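PDB 5ZQH: PadR family transcriptional regulator from Streptococcus pneumoniae, which probably binds operator DNA as a homodimer through a winged helix-turn-helix domain and so regulates transcription. Local coordinates for residues C12-I17 against N54-G59. Residues are numbered along the deposited sequence; the frame is centred on the assembly and turned at random.
Sequences CVLDMI and NQWIRG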
loop_
_atom_site.group_PDB
_atom_site.type_symbol
_atom_site.label_atom_id
_atom_site.label_comp_id
_atom_site.label_asym_id
_atom_site.label_seq_id
_atom_site.Cartn_x
_atom_site.Cartn_y
_atom_site.Cartn_z
ATOM N N CYS A 12 5.657 2.958 8.103
ATOM C CA CYS A 12 5.514 3.009 9.573
ATOM C C CYS A 12 6.800 2.655 10.328
ATOM O O CYS A 12 7.180 3.376 11.249
ATOM C CB CYS A 12 4.329 2.156 10.057
ATOM S SG CYS A 12 2.708 2.813 9.586
ATOM N N VAL A 13 7.467 1.565 9.924
ATOM C CA VAL A 13 8.784 1.162 10.489
ATOM C C VAL A 13 9.854 2.250 10.284
ATOM O O VAL A 13 10.591 2.588 11.212
ATOM C CB VAL A 13 9.243 -0.241 9.977
ATOM C CG1 VAL A 13 10.737 -0.479 10.160
ATOM C CG2 VAL A 13 8.465 -1.342 10.682
ATOM N N LEU A 14 9.914 2.786 9.069
ATOM C CA LEU A 14 10.783 3.910 8.714
ATOM C C LEU A 14 10.529 5.168 9.560
ATOM O O LEU A 14 11.483 5.787 10.047
ATOM C CB LEU A 14 10.646 4.219 7.216
ATOM C CG LEU A 14 11.787 4.059 6.194
ATOM C CD1 LEU A 14 12.944 3.166 6.629
ATOM C CD2 LEU A 14 11.225 3.618 4.847
ATOM N N ASP A 15 9.252 5.518 9.745
ATOM C CA ASP A 15 8.845 6.667 10.569
ATOM C C ASP A 15 9.234 6.500 12.040
ATOM O O ASP A 15 9.775 7.430 12.642
ATOM C CB ASP A 15 7.341 6.938 10.429
ATOM C CG ASP A 15 6.923 8.290 11.008
ATOM O OD1 ASP A 15 7.380 9.339 10.499
ATOM O OD2 ASP A 15 6.119 8.299 11.964
ATOM N N MET A 16 8.967 5.315 12.595
ATOM C CA MET A 16 9.307 4.975 13.983
ATOM C C MET A 16 10.802 5.084 14.282
ATOM O O MET A 16 11.182 5.589 15.339
ATOM C CB MET A 16 8.796 3.581 14.346
ATOM C CG MET A 16 7.302 3.519 14.592
ATOM S SD MET A 16 6.745 1.826 14.827
ATOM C CE MET A 16 4.992 2.099 15.084
ATOM N N ILE A 17 11.624 4.617 13.339
ATOM C CA ILE A 17 13.091 4.715 13.389
ATOM C C ILE A 17 13.556 6.181 13.312
ATOM O O ILE A 17 14.550 6.557 13.942
ATOM C CB ILE A 17 13.736 3.824 12.293
ATOM C CG1 ILE A 17 13.644 2.348 12.688
ATOM C CG2 ILE A 17 15.192 4.182 12.029
ATOM C CD1 ILE A 17 13.692 1.381 11.517
ATOM N N ASN A 54 19.479 -1.953 1.783
ATOM C CA ASN A 54 19.135 -0.818 0.909
ATOM C C ASN A 54 19.826 0.502 1.275
ATOM O O ASN A 54 19.710 1.488 0.535
ATOM C CB ASN A 54 17.618 -0.580 0.909
ATOM C CG ASN A 54 16.852 -1.579 0.061
ATOM O OD1 ASN A 54 17.429 -2.365 -0.700
ATOM N ND2 ASN A 54 15.525 -1.551 0.194
ATOM N N GLN A 55 20.520 0.515 2.418
ATOM C CA GLN A 55 21.168 1.706 2.994
ATOM C C GLN A 55 20.169 2.833 3.325
ATOM O O GLN A 55 20.494 4.013 3.219
ATOM C CB GLN A 55 22.339 2.204 2.113
ATOM C CG GLN A 55 23.567 1.299 2.098
ATOM C CD GLN A 55 24.591 1.694 1.042
ATOM O OE1 GLN A 55 24.898 2.878 0.853
ATOM N NE2 GLN A 55 25.136 0.696 0.349
ATOM N N TRP A 56 18.955 2.448 3.722
ATOM C CA TRP A 56 17.930 3.393 4.177
ATOM C C TRP A 56 18.071 3.614 5.679
ATOM O O TRP A 56 17.860 4.719 6.181
ATOM C CB TRP A 56 16.528 2.870 3.853
ATOM C CG TRP A 56 16.179 2.771 2.375
ATOM C CD1 TRP A 56 17.011 2.976 1.302
ATOM C CD2 TRP A 56 14.908 2.398 1.824
ATOM N NE1 TRP A 56 16.333 2.768 0.126
ATOM C CE2 TRP A 56 15.042 2.412 0.414
ATOM C CE3 TRP A 56 13.666 2.063 2.383
ATOM C CZ2 TRP A 56 13.979 2.096 -0.447
ATOM C CZ3 TRP A 56 12.603 1.748 1.523
ATOM C CH2 TRP A 56 12.770 1.773 0.125
ATOM N N ILE A 57 18.416 2.543 6.391
ATOM C CA ILE A 57 18.700 2.590 7.829
ATOM C C ILE A 57 20.075 1.977 8.121
ATOM O O ILE A 57 20.646 1.288 7.271
ATOM C CB ILE A 57 17.593 1.900 8.675
ATOM C CG1 ILE A 57 17.509 0.395 8.364
ATOM C CG2 ILE A 57 16.252 2.607 8.491
ATOM C CD1 ILE A 57 16.680 -0.418 9.339
ATOM N N ARG A 58 20.604 2.240 9.313
ATOM C CA ARG A 58 21.843 1.609 9.758
ATOM C C ARG A 58 21.720 1.028 11.159
ATOM O O ARG A 58 21.063 1.616 12.027
ATOM C CB ARG A 58 23.041 2.565 9.645
ATOM C CG ARG A 58 23.028 3.798 10.545
ATOM C CD ARG A 58 24.193 4.717 10.211
ATOM N NE ARG A 58 25.504 4.138 10.533
ATOM C CZ ARG A 58 26.404 4.682 11.360
ATOM N NH1 ARG A 58 26.165 5.835 11.972
ATOM N NH2 ARG A 58 27.562 4.068 11.578
ATOM N N GLY A 59 22.349 -0.131 11.357
ATOM C CA GLY A 59 22.391 -0.806 12.654
ATOM C C GLY A 59 23.744 -0.659 13.320
ATOM O O GLY A 59 24.768 -1.021 12.741
#
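L14 reaches from helix 3-19 with its two methyls parted between W56 and I57. L14 CD1 lies 3.8 Å from I57 CG2, while L14 CD2 meets the six-membered ring of W56 obliquely, 3.8 Å from W56 CE3. Three residues on, I17 crosses the I57 side chain at about a right angle and touches it with two branches: I17 CG2 stands 4.0 Å from I57 CG2, and I17 CD1 comes to 4.1 Å from I57 CD1. The γ-methyl of I57 is thus shared by both helix residues. A chi1 of 64° for I57 turns this methyl away from its own carbonyl carbon and leaves it facing L14 and I17. The touching residues are all buried and the interface is wholly apolar. In the winged helix-turn-helix fold of PadR regulators, this contact packs the first helix against the start of the wing, whose strands are 57-63 and 69-75. A Schellman motif closes helix 45-53 just before W56, with Q55 (phi 61°) the first residue to leave helical geometry. N54, just before Q55, places its ND2 3.9 Å above one face of the W56 indole plane, offset toward the rim. Further out, L51 of helix 45-53 and L75 of the neighbouring strand both pack on I57, and R82 of helix 77-101 touches both L14 and W56.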